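Local structure of transcription regulator PadR N-terminal domain-containing protein (Streptococcus mutans, 3L9F) at residues Gly52-Ile55 with Asn56-Gln60; Asn61-Ser64 with Tyr65-Asp68; Ser164-Leu167 with Glu168-Lys172; Thr179-Ile182 with Thr183-Gly187; Tyr186-Ala189 with Gln190-Thr194. The protein probably acts as a dimeric transcription regulator of the PadR family, binding DNA through a winged helix-turn-helix domain, and can bind a magnesium ion. All coordinates share one frame; numbering follows the deposited sequence.

Interaction 1: Gly52-Ile55 with Asn56-Gln60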
loop_
_atom_site.group_PDB
_atom_site.type_symbol
_atom_site.label_atom_id
_atom_site.label_comp_id
_atom_site.label_asym_id
_atom_site.label_seq_id
_atom_site.Cartn_x
_atom_site.Cartn_y
_atom_site.Cartn_z
ATOM N N GLY A 52 -6.636 23.984 -2.552
ATOM C CA GLY A 52 -6.996 22.583 -2.733
ATOM C C GLY A 52 -6.378 21.996 -3.992
ATOM O O GLY A 52 -5.933 20.839 -4.000
ATOM N N TYR A 53 -6.350 22.789 -5.065
ATOM C CA TYR A 53 -5.754 22.346 -6.313
ATOM C C TYR A 53 -4.318 21.921 -6.063
ATOM O O TYR A 53 -3.892 20.854 -6.500
ATOM C CB TYR A 53 -5.692 23.474 -7.334
ATOM C CG TYR A 53 -7.006 24.038 -7.815
ATOM C CD1 TYR A 53 -8.097 23.225 -8.062
ATOM C CD2 TYR A 53 -7.122 25.398 -8.090
ATOM C CE1 TYR A 53 -9.303 23.756 -8.554
ATOM C CE2 TYR A 53 -8.306 25.941 -8.567
ATOM C CZ TYR A 53 -9.395 25.117 -8.794
ATOM O OH TYR A 53 -10.559 25.667 -9.275
ATOM N N GLU A 54 -3.569 22.791 -5.391
ATOM C CA GLU A 54 -2.148 22.566 -5.163
ATOM C C GLU A 54 -1.904 21.372 -4.230
ATOM O O GLU A 54 -0.982 20.577 -4.434
ATOM C CB GLU A 54 -1.493 23.830 -4.594
ATOM C CG GLU A 54 -0.008 23.685 -4.430
ATOM C CD GLU A 54 0.647 24.962 -3.975
ATOM O OE1 GLU A 54 0.205 26.040 -4.420
ATOM O OE2 GLU A 54 1.605 24.881 -3.181
ATOM N N ILE A 55 -2.726 21.250 -3.197
ATOM C CA ILE A 55 -2.591 20.126 -2.274
ATOM C C ILE A 55 -2.827 18.825 -3.032
ATOM O O ILE A 55 -2.085 17.852 -2.894
ATOM C CB ILE A 55 -3.611 20.217 -1.131
ATOM C CG1 ILE A 55 -3.240 21.365 -0.189
ATOM C CG2 ILE A 55 -3.645 18.909 -0.363
ATOM C CD1 ILE A 55 -4.386 21.765 0.736
ATOM N N ASN A 56 -3.872 18.816 -3.848
ATOM C CA ASN A 56 -4.183 17.633 -4.625
ATOM C C ASN A 56 -3.055 17.308 -5.600
ATOM O O ASN A 56 -2.706 16.148 -5.784
ATOM C CB ASN A 56 -5.497 17.828 -5.366
ATOM C CG ASN A 56 -5.887 16.620 -6.180
ATOM O OD1 ASN A 56 -6.272 15.588 -5.631
ATOM N ND2 ASN A 56 -5.787 16.739 -7.499
ATOM N N ASP A 57 -2.493 18.342 -6.231
ATOM C CA ASP A 57 -1.390 18.155 -7.166
ATOM C C ASP A 57 -0.219 17.488 -6.437
ATOM O O ASP A 57 0.355 16.510 -6.928
ATOM C CB ASP A 57 -0.973 19.511 -7.749
ATOM C CG ASP A 57 0.017 19.398 -8.900
ATOM O OD1 ASP A 57 0.420 18.280 -9.283
ATOM O OD2 ASP A 57 0.384 20.463 -9.432
ATOM N N ILE A 58 0.121 18.010 -5.260
ATOM C CA ILE A 58 1.217 17.455 -4.470
ATOM C C ILE A 58 0.943 15.999 -4.114
ATOM O O ILE A 58 1.789 15.143 -4.325
ATOM C CB ILE A 58 1.457 18.255 -3.197
ATOM C CG1 ILE A 58 1.987 19.645 -3.581
ATOM C CG2 ILE A 58 2.448 17.522 -2.277
ATOM C CD1 ILE A 58 1.990 20.650 -2.464
ATOM N N LEU A 59 -0.244 15.730 -3.584
ATOM C CA LEU A 59 -0.573 14.375 -3.137
ATOM C C LEU A 59 -0.633 13.390 -4.302
ATOM O O LEU A 59 -0.036 12.313 -4.229
ATOM C CB LEU A 59 -1.885 14.366 -2.351
ATOM C CG LEU A 59 -2.225 13.042 -1.678
ATOM C CD1 LEU A 59 -1.238 12.794 -0.537
ATOM C CD2 LEU A 59 -3.649 13.081 -1.165
ATOM N N GLN A 60 -1.331 13.752 -5.379
ATOM C CA GLN A 60 -1.459 12.853 -6.529
ATOM C C GLN A 60 -0.181 12.703 -7.337
ATOM O O GLN A 60 0.122 11.617 -7.814
ATOM C CB GLN A 60 -2.578 13.305 -7.472
ATOM C CG GLN A 60 -3.951 13.336 -6.834
ATOM C CD GLN A 60 -4.385 11.963 -6.362
ATOM O OE1 GLN A 60 -4.399 11.005 -7.138
ATOM N NE2 GLN A 60 -4.742 11.859 -5.092
HETATM O O HOH W 1 -4.871 19.232 -8.698
#

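Interaction 2: Asn61-Ser64 with Tyr65-Asp68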
loop_
_atom_site.group_PDB
_atom_site.type_symbol
_atom_site.label_atom_id
_atom_site.label_comp_id
_atom_site.label_asym_id
_atom_site.label_seq_id
_atom_site.Cartn_x
_atom_site.Cartn_y
_atom_site.Cartn_z
ATOM N N ASN A 61 0.564 13.792 -7.506
ATOM C CA ASN A 61 1.648 13.801 -8.488
ATOM C C ASN A 61 3.057 13.839 -7.913
ATOM O O ASN A 61 4.013 13.486 -8.598
ATOM C CB ASN A 61 1.458 14.952 -9.473
ATOM C CG ASN A 61 0.139 14.869 -10.216
ATOM O OD1 ASN A 61 -0.592 15.859 -10.324
ATOM N ND2 ASN A 61 -0.187 13.679 -10.713
ATOM N N GLN A 62 3.196 14.279 -6.669
ATOM C CA GLN A 62 4.522 14.414 -6.096
ATOM C C GLN A 62 4.802 13.357 -5.038
ATOM O O GLN A 62 5.863 12.740 -5.041
ATOM C CB GLN A 62 4.709 15.807 -5.494
ATOM C CG GLN A 62 4.660 16.928 -6.530
ATOM C CD GLN A 62 5.183 18.237 -5.969
ATOM O OE1 GLN A 62 5.146 18.459 -4.757
ATOM N NE2 GLN A 62 5.706 19.096 -6.841
ATOM N N LEU A 63 3.842 13.140 -4.149
ATOM C CA LEU A 63 4.076 12.293 -2.987
ATOM C C LEU A 63 3.522 10.883 -3.163
ATOM O O LEU A 63 3.592 10.058 -2.256
ATOM C CB LEU A 63 3.482 12.948 -1.736
ATOM C CG LEU A 63 3.897 14.406 -1.479
ATOM C CD1 LEU A 63 3.488 14.847 -0.072
ATOM C CD2 LEU A 63 5.397 14.605 -1.691
ATOM N N SER A 64 2.988 10.587 -4.337
ATOM C CA SER A 64 2.372 9.285 -4.542
ATOM C C SER A 64 3.335 8.087 -4.449
ATOM O O SER A 64 2.883 6.940 -4.378
ATOM C CB SER A 64 1.625 9.255 -5.873
ATOM O OG SER A 64 2.523 9.395 -6.958
ATOM N N TYR A 65 4.644 8.327 -4.472
ATOM C CA TYR A 65 5.577 7.201 -4.365
ATOM C C TYR A 65 5.655 6.667 -2.938
ATOM O O TYR A 65 6.199 5.582 -2.710
ATOM C CB TYR A 65 6.979 7.531 -4.900
ATOM C CG TYR A 65 7.748 8.554 -4.098
ATOM C CD1 TYR A 65 7.464 9.908 -4.226
ATOM C CD2 TYR A 65 8.766 8.172 -3.222
ATOM C CE1 TYR A 65 8.165 10.858 -3.518
ATOM C CE2 TYR A 65 9.475 9.116 -2.499
ATOM C CZ TYR A 65 9.166 10.466 -2.652
ATOM O OH TYR A 65 9.842 11.442 -1.955
ATOM N N PHE A 66 5.121 7.420 -1.979
ATOM C CA PHE A 66 5.028 6.901 -0.609
ATOM C C PHE A 66 3.650 7.043 0.012
ATOM O O PHE A 66 3.400 6.565 1.109
ATOM C CB PHE A 66 6.121 7.465 0.301
ATOM C CG PHE A 66 5.993 8.934 0.603
ATOM C CD1 PHE A 66 5.229 9.369 1.675
ATOM C CD2 PHE A 66 6.688 9.874 -0.148
ATOM C CE1 PHE A 66 5.127 10.717 1.977
ATOM C CE2 PHE A 66 6.591 11.242 0.152
ATOM C CZ PHE A 66 5.805 11.657 1.209
ATOM N N TYR A 67 2.734 7.676 -0.700
ATOM C CA TYR A 67 1.367 7.718 -0.217
ATOM C C TYR A 67 0.407 7.711 -1.383
ATOM O O TYR A 67 0.255 8.703 -2.090
ATOM C CB TYR A 67 1.112 8.925 0.685
ATOM C CG TYR A 67 -0.244 8.857 1.361
ATOM C CD1 TYR A 67 -1.415 9.080 0.643
ATOM C CD2 TYR A 67 -0.350 8.543 2.717
ATOM C CE1 TYR A 67 -2.658 9.004 1.261
ATOM C CE2 TYR A 67 -1.582 8.469 3.339
ATOM C CZ TYR A 67 -2.728 8.699 2.611
ATOM O OH TYR A 67 -3.952 8.622 3.234
ATOM N N ASP A 68 -0.218 6.563 -1.598
ATOM C CA ASP A 68 -1.153 6.392 -2.681
ATOM C C ASP A 68 -2.324 5.609 -2.132
ATOM O O ASP A 68 -2.252 4.386 -1.994
ATOM C CB ASP A 68 -0.500 5.655 -3.851
ATOM C CG ASP A 68 -1.212 5.913 -5.168
ATOM O OD1 ASP A 68 -2.389 6.316 -5.128
ATOM O OD2 ASP A 68 -0.599 5.728 -6.237
#

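Interaction 3: Ser164-Leu167 with Glu168-Lys172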
loop_
_atom_site.group_PDB
_atom_site.type_symbol
_atom_site.label_atom_id
_atom_site.label_comp_id
_atom_site.label_asym_id
_atom_site.label_seq_id
_atom_site.Cartn_x
_atom_site.Cartn_y
_atom_site.Cartn_z
ATOM N N SER A 164 11.124 10.468 -11.205
ATOM C CA SER A 164 12.390 10.958 -11.749
ATOM C C SER A 164 12.322 12.444 -12.106
ATOM O O SER A 164 13.262 13.204 -11.839
ATOM C CB SER A 164 12.794 10.140 -12.972
ATOM O OG SER A 164 13.185 8.838 -12.580
ATOM N N GLU A 165 11.205 12.856 -12.701
ATOM C CA GLU A 165 11.012 14.257 -13.075
ATOM C C GLU A 165 10.918 15.175 -11.845
ATOM O O GLU A 165 11.460 16.281 -11.842
ATOM C CB GLU A 165 9.795 14.416 -13.989
ATOM C CG GLU A 165 9.986 13.757 -15.362
ATOM C CD GLU A 165 8.772 13.897 -16.279
ATOM O OE1 GLU A 165 7.701 14.333 -15.801
ATOM O OE2 GLU A 165 8.888 13.557 -17.481
ATOM N N ASN A 166 10.245 14.722 -10.792
ATOM C CA ASN A 166 10.211 15.512 -9.562
ATOM C C ASN A 166 11.579 15.579 -8.880
ATOM O O ASN A 166 11.972 16.611 -8.335
ATOM C CB ASN A 166 9.123 15.003 -8.606
ATOM C CG ASN A 166 7.740 15.479 -9.000
ATOM O OD1 ASN A 166 7.519 16.683 -9.178
ATOM N ND2 ASN A 166 6.803 14.542 -9.155
ATOM N N LEU A 167 12.321 14.483 -8.930
ATOM C CA LEU A 167 13.645 14.476 -8.328
ATOM C C LEU A 167 14.501 15.552 -9.002
ATOM O O LEU A 167 15.163 16.350 -8.331
ATOM C CB LEU A 167 14.300 13.110 -8.500
ATOM C CG LEU A 167 15.792 13.043 -8.172
ATOM C CD1 LEU A 167 16.065 13.303 -6.694
ATOM C CD2 LEU A 167 16.363 11.698 -8.582
ATOM N N GLU A 168 14.468 15.565 -10.332
ATOM C CA GLU A 168 15.269 16.507 -11.109
ATOM C C GLU A 168 14.886 17.945 -10.790
ATOM O O GLU A 168 15.759 18.776 -10.539
ATOM C CB GLU A 168 15.110 16.237 -12.607
ATOM C CG GLU A 168 15.938 17.172 -13.493
ATOM C CD GLU A 168 15.968 16.753 -14.963
ATOM O OE1 GLU A 168 16.481 17.540 -15.792
ATOM O OE2 GLU A 168 15.483 15.645 -15.289
ATOM N N ILE A 169 13.580 18.229 -10.790
ATOM C CA ILE A 169 13.076 19.582 -10.518
ATOM C C ILE A 169 13.391 20.043 -9.104
ATOM O O ILE A 169 13.885 21.158 -8.897
ATOM C CB ILE A 169 11.556 19.685 -10.749
ATOM C CG1 ILE A 169 11.238 19.600 -12.240
ATOM C CG2 ILE A 169 11.004 20.987 -10.177
ATOM C CD1 ILE A 169 9.769 19.364 -12.528
ATOM N N TRP A 170 13.104 19.195 -8.121
ATOM C CA TRP A 170 13.427 19.535 -6.743
ATOM C C TRP A 170 14.915 19.830 -6.590
ATOM O O TRP A 170 15.306 20.737 -5.855
ATOM C CB TRP A 170 13.024 18.409 -5.794
ATOM C CG TRP A 170 11.570 18.397 -5.471
ATOM C CD1 TRP A 170 10.747 19.479 -5.344
ATOM C CD2 TRP A 170 10.761 17.247 -5.215
ATOM N NE1 TRP A 170 9.468 19.072 -5.027
ATOM C CE2 TRP A 170 9.457 17.703 -4.941
ATOM C CE3 TRP A 170 11.016 15.872 -5.187
ATOM C CZ2 TRP A 170 8.410 16.831 -4.642
ATOM C CZ3 TRP A 170 9.976 15.013 -4.897
ATOM C CH2 TRP A 170 8.692 15.492 -4.627
ATOM N N LYS A 171 15.746 19.051 -7.273
ATOM C CA LYS A 171 17.192 19.263 -7.200
ATOM C C LYS A 171 17.573 20.558 -7.892
ATOM O O LYS A 171 18.379 21.332 -7.372
ATOM C CB LYS A 171 17.954 18.088 -7.811
ATOM C CG LYS A 171 18.302 17.018 -6.798
ATOM C CD LYS A 171 18.453 15.644 -7.435
ATOM C CE LYS A 171 19.587 15.597 -8.440
ATOM N NZ LYS A 171 20.049 14.193 -8.645
ATOM N N LYS A 172 16.977 20.805 -9.053
ATOM C CA LYS A 172 17.278 22.024 -9.795
ATOM C C LYS A 172 16.948 23.242 -8.951
ATOM O O LYS A 172 17.695 24.221 -8.946
ATOM C CB LYS A 172 16.512 22.078 -11.111
ATOM C CG LYS A 172 16.983 23.188 -12.044
ATOM C CD LYS A 172 16.192 23.202 -13.343
ATOM C CE LYS A 172 14.790 23.742 -13.128
ATOM N NZ LYS A 172 13.971 23.694 -14.374
#

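Interaction 4: Thr179-Ile182 with Thr183-Gly187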
loop_
_atom_site.group_PDB
_atom_site.type_symbol
_atom_site.label_atom_id
_atom_site.label_comp_id
_atom_site.label_asym_id
_atom_site.label_seq_id
_atom_site.Cartn_x
_atom_site.Cartn_y
_atom_site.Cartn_z
ATOM N N THR A 179 17.310 13.835 3.442
ATOM C CA THR A 179 16.383 12.745 3.772
ATOM C C THR A 179 15.346 12.530 2.673
ATOM O O THR A 179 14.929 11.396 2.404
ATOM C CB THR A 179 15.678 12.922 5.147
ATOM O OG1 THR A 179 15.078 14.226 5.234
ATOM C CG2 THR A 179 16.683 12.748 6.280
ATOM N N GLN A 180 14.913 13.613 2.036
ATOM C CA GLN A 180 14.031 13.460 0.885
ATOM C C GLN A 180 14.725 12.678 -0.218
ATOM O O GLN A 180 14.122 11.828 -0.880
ATOM C CB GLN A 180 13.571 14.823 0.360
ATOM C CG GLN A 180 12.507 15.452 1.237
ATOM C CD GLN A 180 12.264 16.906 0.908
ATOM O OE1 GLN A 180 12.969 17.491 0.089
ATOM N NE2 GLN A 180 11.272 17.503 1.558
ATOM N N GLU A 181 16.000 12.965 -0.421
ATOM C CA GLU A 181 16.746 12.255 -1.445
ATOM C C GLU A 181 16.719 10.754 -1.181
ATOM O O GLU A 181 16.538 9.966 -2.110
ATOM C CB GLU A 181 18.180 12.775 -1.544
ATOM C CG GLU A 181 18.955 12.231 -2.742
ATOM C CD GLU A 181 20.277 12.951 -2.950
ATOM O OE1 GLU A 181 20.960 13.264 -1.945
ATOM O OE2 GLU A 181 20.634 13.203 -4.120
ATOM N N ILE A 182 16.884 10.356 0.079
ATOM C CA ILE A 182 16.825 8.933 0.419
ATOM C C ILE A 182 15.492 8.313 0.001
ATOM O O ILE A 182 15.455 7.219 -0.559
ATOM C CB ILE A 182 17.032 8.664 1.927
ATOM C CG1 ILE A 182 18.436 9.090 2.361
ATOM C CG2 ILE A 182 16.821 7.178 2.232
ATOM C CD1 ILE A 182 18.573 9.283 3.860
ATOM N N THR A 183 14.394 9.002 0.294
ATOM C CA THR A 183 13.084 8.442 -0.023
ATOM C C THR A 183 12.896 8.261 -1.513
ATOM O O THR A 183 12.250 7.322 -1.952
ATOM C CB THR A 183 11.922 9.287 0.544
ATOM O OG1 THR A 183 11.807 10.513 -0.192
ATOM C CG2 THR A 183 12.148 9.583 2.026
ATOM N N ILE A 184 13.472 9.160 -2.300
ATOM C CA ILE A 184 13.358 9.050 -3.741
ATOM C C ILE A 184 14.191 7.871 -4.247
ATOM O O ILE A 184 13.740 7.114 -5.094
ATOM C CB ILE A 184 13.736 10.360 -4.434
ATOM C CG1 ILE A 184 12.777 11.470 -3.980
ATOM C CG2 ILE A 184 13.689 10.207 -5.963
ATOM C CD1 ILE A 184 13.022 12.813 -4.669
ATOM N N LYS A 185 15.395 7.712 -3.711
ATOM C CA LYS A 185 16.247 6.596 -4.113
ATOM C C LYS A 185 15.541 5.281 -3.800
ATOM O O LYS A 185 15.562 4.338 -4.592
ATOM C CB LYS A 185 17.611 6.677 -3.416
ATOM C CG LYS A 185 18.581 7.647 -4.087
ATOM C CD LYS A 185 19.906 7.767 -3.322
ATOM C CE LYS A 185 20.788 8.877 -3.916
ATOM N NZ LYS A 185 22.092 8.989 -3.199
ATOM N N TYR A 186 14.891 5.247 -2.644
ATOM C CA TYR A 186 14.119 4.093 -2.191
ATOM C C TYR A 186 12.968 3.823 -3.152
ATOM O O TYR A 186 12.792 2.692 -3.615
ATOM C CB TYR A 186 13.600 4.409 -0.792
ATOM C CG TYR A 186 12.767 3.376 -0.043
ATOM C CD1 TYR A 186 11.525 2.965 -0.511
ATOM C CD2 TYR A 186 13.187 2.905 1.201
ATOM C CE1 TYR A 186 10.747 2.067 0.214
ATOM C CE2 TYR A 186 12.421 2.014 1.934
ATOM C CZ TYR A 186 11.201 1.602 1.437
ATOM O OH TYR A 186 10.435 0.729 2.176
ATOM N N GLY A 187 12.191 4.862 -3.463
ATOM C CA GLY A 187 11.067 4.723 -4.374
ATOM C C GLY A 187 11.467 4.221 -5.751
ATOM O O GLY A 187 10.828 3.327 -6.313
#

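Interaction 5: Tyr186-Ala189 with Gln190-Thr194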
loop_
_atom_site.group_PDB
_atom_site.type_symbol
_atom_site.label_atom_id
_atom_site.label_comp_id
_atom_site.label_asym_id
_atom_site.label_seq_id
_atom_site.Cartn_x
_atom_site.Cartn_y
_atom_site.Cartn_z
ATOM N N TYR A 186 14.891 5.247 -2.644
ATOM C CA TYR A 186 14.119 4.093 -2.191
ATOM C C TYR A 186 12.968 3.823 -3.152
ATOM O O TYR A 186 12.792 2.692 -3.615
ATOM C CB TYR A 186 13.600 4.409 -0.792
ATOM C CG TYR A 186 12.767 3.376 -0.043
ATOM C CD1 TYR A 186 11.525 2.965 -0.511
ATOM C CD2 TYR A 186 13.187 2.905 1.201
ATOM C CE1 TYR A 186 10.747 2.067 0.214
ATOM C CE2 TYR A 186 12.421 2.014 1.934
ATOM C CZ TYR A 186 11.201 1.602 1.437
ATOM O OH TYR A 186 10.435 0.729 2.176
ATOM N N GLY A 187 12.191 4.862 -3.463
ATOM C CA GLY A 187 11.067 4.723 -4.374
ATOM C C GLY A 187 11.467 4.221 -5.751
ATOM O O GLY A 187 10.828 3.327 -6.313
ATOM N N LEU A 188 12.534 4.784 -6.312
ATOM C CA LEU A 188 12.973 4.365 -7.640
ATOM C C LEU A 188 13.415 2.897 -7.652
ATOM O O LEU A 188 13.070 2.128 -8.560
ATOM C CB LEU A 188 14.102 5.263 -8.145
ATOM C CG LEU A 188 13.665 6.686 -8.517
ATOM C CD1 LEU A 188 14.876 7.573 -8.804
ATOM C CD2 LEU A 188 12.706 6.655 -9.709
ATOM N N ALA A 189 14.182 2.520 -6.637
ATOM C CA ALA A 189 14.654 1.150 -6.505
ATOM C C ALA A 189 13.471 0.184 -6.441
ATOM O O ALA A 189 13.480 -0.877 -7.062
ATOM C CB ALA A 189 15.535 1.019 -5.263
ATOM N N GLN A 190 12.445 0.566 -5.690
ATOM C CA GLN A 190 11.241 -0.241 -5.573
ATOM C C GLN A 190 10.611 -0.445 -6.944
ATOM O O GLN A 190 10.328 -1.572 -7.365
ATOM C CB GLN A 190 10.258 0.477 -4.651
ATOM C CG GLN A 190 9.165 -0.386 -4.106
ATOM C CD GLN A 190 8.645 0.168 -2.803
ATOM O OE1 GLN A 190 8.357 1.362 -2.695
ATOM N NE2 GLN A 190 8.544 -0.688 -1.796
ATOM N N TYR A 191 10.397 0.658 -7.651
ATOM C CA TYR A 191 9.749 0.597 -8.957
ATOM C C TYR A 191 10.580 -0.183 -9.961
ATOM O O TYR A 191 10.065 -1.023 -10.697
ATOM C CB TYR A 191 9.530 2.007 -9.496
ATOM C CG TYR A 191 8.493 2.800 -8.747
ATOM C CD1 TYR A 191 7.376 2.182 -8.218
ATOM C CD2 TYR A 191 8.620 4.177 -8.597
ATOM C CE1 TYR A 191 6.416 2.905 -7.544
ATOM C CE2 TYR A 191 7.666 4.910 -7.925
ATOM C CZ TYR A 191 6.567 4.265 -7.398
ATOM O OH TYR A 191 5.608 4.979 -6.724
ATOM N N LYS A 192 11.875 0.110 -9.994
ATOM C CA LYS A 192 12.740 -0.504 -10.993
ATOM C C LYS A 192 12.939 -2.002 -10.773
ATOM O O LYS A 192 12.991 -2.774 -11.733
ATOM C CB LYS A 192 14.079 0.219 -11.054
ATOM C CG LYS A 192 13.949 1.653 -11.569
ATOM C CD LYS A 192 15.284 2.381 -11.541
ATOM C CE LYS A 192 15.133 3.808 -12.058
ATOM N NZ LYS A 192 16.319 4.644 -11.723
ATOM N N SER A 193 13.044 -2.414 -9.513
ATOM C CA SER A 193 13.302 -3.823 -9.213
ATOM C C SER A 193 12.116 -4.698 -9.593
ATOM O O SER A 193 12.282 -5.781 -10.146
ATOM C CB SER A 193 13.662 -4.014 -7.737
ATOM O OG SER A 193 12.600 -3.588 -6.899
ATOM N N THR A 194 10.912 -4.230 -9.295
ATOM C CA THR A 194 9.723 -5.009 -9.597
ATOM C C THR A 194 9.435 -4.972 -11.109
ATOM O O THR A 194 9.053 -5.981 -11.704
ATOM C CB THR A 194 8.520 -4.504 -8.789
ATOM O OG1 THR A 194 8.350 -3.106 -9.032
ATOM C CG2 THR A 194 8.769 -4.714 -7.276
#

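Interaction 1: Gly52-Ile55 with Asn56-Gln60
Four successive backbone bonds join Gly-52-Ile-55 to Asn-56-Gln-60 within a single helix. Asn-56 N donates to Gly-52 O at 2.9 Å, and Asp-57, Ile-58 and Leu-59 give their N-H groups in the same way to the carbonyls of Tyr-53, Glu-54 and Ile-55. The Tyr-53 carbonyl has a second donor: a water gives it a proton at 2.9 Å from Tyr-53 O. The same water accepts from the side-chain amide of Asn-56, with ND2 2.9 Å from the water oxygen. With CG anti to the backbone N (chi1 -179°), the Asn-56 amide is carried to where ND2 and Tyr-53 O can share this bridge. On another side of the helix, Glu-54 and Ile-58 lie alongside each other and point the same way. Here CD1 of Ile-58 reaches CG of Glu-54 at 4.1 Å, while Ile-58 CG1 sits 3.2 Å from Glu-54 O. The Glu-54 carboxylate turns to Arg-50, with which OE2 forms a salt bridge, and Glu-54 N is bonded to Ser-51 OG at the start of the helix. Ile-55 and Leu-59, one turn apart, are buried, Ile-55 against Ile-74 and Leu-78 of helix 74-83 and Leu-59 against Ile-40 of helix 37-44. One polar, hydrated side and one apolar side make this an amphipathic helix, consistent with a helix of the winged helix-turn-helix domain of PadR regulators.

Interaction 2: Asn61-Ser64 with Tyr65-Asp68
Leu-63 and Phe-66 lie side by side and point the same way as the chain turns out of the helix. CB of Leu-63 is 4.0 Å from Phe-66 CZ, and both leucine methyls touch the same end of the ring. Phe-66 CG stands between its own backbone N and carbonyl carbon (chi1 68°), which folds the ring back so that Leu-63 O lies over one face, offset toward the rim. Tyr-65 has nearly the same first torsion (67°), yet its ring turns an edge to Gln-62 O, which lies near the ring plane, 3.3 Å from Tyr-65 CE1. The Tyr-65 hydroxyl is bonded to Thr-183. Ser-64 OG bonds to Arg-162, while Ser-64 CA makes a CA-H...O contact with Tyr-67 O at 3.3 Å. Two N-H groups converge on the Leu-63 carbonyl. Phe-66 N, 3.1 Å from Leu-63 O, approaches from above the carbonyl plane, whereas Tyr-67 N, 3.0 Å from that oxygen, comes in the plane with a more bent N-H...O angle of 138°. Tyr-67 and Asp-68 then pair in an antiparallel ladder with a strand of the second subunit, and Phe-66 meets the ring of Phe-135 of that subunit. Asp-68 is a magnesium ligand in a structure of this protein, though no ion is bound to this chain here. The result is a turn whose Leu-63 carbonyl, gripped by two N-H groups, helps to hold the backbone between helix and strand, while the flanking aromatic rings bury the bend at the dimer interface.

Interaction 3: Ser164-Leu167 with Glu168-Lys172
CB of Asn-166 rests over one face of the Trp-170 indole, 4.0 Å from the centroid of the six-membered ring and 17° off its normal, a CH-pi contact. The nearest ring atom to that carbon is Trp-170 CZ3, at 3.8 Å. The ring folds back along the helix because Trp-170 CG is anti to the carbonyl carbon (chi1 -80°), which also brings CD2 to 3.4 Å from Asn-166 O. That carbonyl takes the N-H of Trp-170 at 2.8 Å from N to O, so the backbone bond and the ring contact tie together the same two residues. Next to them, Leu-167 and Lys-171 cross at a slant, and CD1 of Leu-167 is tight against CD of Lys-171 at 3.4 Å; beyond CD the lysine chain bends at chi3 (63°). On the outer side, Ile-169 leans CG1 over Glu-165 O, and Glu-165 forms a salt bridge with Lys-161 one turn earlier. Further out, Gln-62 of helix 52-62 touches both Asn-166 and Trp-170. Leu-167 and Trp-170 also pack on Ile-184 of helix 178-202 and on Leu-176 of the connecting loop, so this last part of helix 142-172, within a predicted coiled coil, lies between the N-terminal domain and the C-terminal helix.

Interaction 4: Thr179-Ile182 with Thr183-Gly187
Thr-183 makes two bonds back to the preceding turn: its N-H goes to Thr-179 O at 3.2 Å, and OG1 donates to Gln-180 O at 2.7 Å. OG1 reaches that carbonyl because it stands between its own backbone N and carbonyl carbon (chi1 72°), which leaves CG2 near Thr-179 O. Gln-180 O therefore takes two protons, the second from Ile-184 N at 3.1 Å, nearly in line with the carbonyl bond. The hydroxyl bond arrives at a sharper C=O...O angle of 127°. Ile-184 also lays CG1 3.4 Å from Gln-180 O. Lys-185 runs extended back across Glu-181, with CE 4.0 Å from Glu-181 CG; NZ of Lys-185 and OE2 of Glu-181 are 4.6 Å apart, beyond a salt bridge, so the attraction between them is probably modest. In the backbone, Lys-185 N is bonded to Glu-181 O. Tyr-186 donates its N-H to Ile-182 O and sets CG anti to its backbone N (chi1 -179°), sending the ring off the helix to Lys-156 and Glu-152 of the second subunit, both hydrogen-bonded to OH. Gly-187 completes the segment with a backbone bond to Thr-183. Helix 178-202 thus faces two ways: Ile-184 packs on Leu-163, Leu-167 and Trp-170 of helix 142-172, while Thr-179 OG1 and Gln-180 NE2 are hydrogen-bonded to the carbonyls of Leu-134 and Phe-135 of the second subunit, and Gln-180 OE1 to Thr-177 N.

Interaction 5: Tyr186-Ala189 with Gln190-Thr194
Gln-190 crosses Tyr-186 at a slant, its amide plane turned 83° from the ring, and OE1 lies near the ring plane at the edge, 3.8 Å from Tyr-186 CE1. An extended chain brings the amide there, with Gln-190 CG anti to the backbone N (chi1 -163°). Close by, the Tyr-191 ring approaches Gly-187 obliquely, its CD2 3.3 Å from Gly-187 O, the carbonyl that also accepts the Tyr-191 N-H. The ring reaches Lys-159 and Ile-160 of helix 142-172. Gln-190 is buried too, against Gln-190 of the second subunit. Ser-193 N donates to Ala-189 O at 2.9 Å; Ser-193 OG, also 2.9 Å from Ala-189 O, has more than one acceptor in reach and is hydrogen-bonded to Ser-193 OG of the second subunit. Toward solvent the backbone stays close, Lys-192 N to Leu-188 O 2.7 Å, and Lys-192 CG lies 3.2 Å from that oxygen, but the extended chain beyond is looser, with NZ no nearer than 4.3 Å to Leu-188 CB. Gln-190 and Ser-193 each meeting its own copy, with Ala-189 against Val-197 of the second subunit, mark a helix that pairs with its mate at a dimer interface, consistent with the C-terminal helices of PadR regulators.

Interactions 1 and 2 follow each other on helix 52-62 and its exit, joined by the probable bond of Ile-58 O to Leu-63 N at 2.9 Å. Interaction 2 also meets the C-terminal part: Tyr-65 OH is 2.8 Å from Thr-183 OG1 of interaction 4, and Tyr-65 CA is 3.2 Å from Tyr-191 OH of interaction 5. Interaction 3 packs on interaction 4, with Leu-167 CD1 3.7 Å from Ile-184 CD1. Interactions 4 and 5 overlap along helix 178-202, their centres about 11 Å apart, and, like interaction 2, touch the second subunit. Asp-68 of interaction 2, a magnesium ligand in a structure of this protein though no ion is bound to this chain, has the Tyr-191 side chain about 6 Å away.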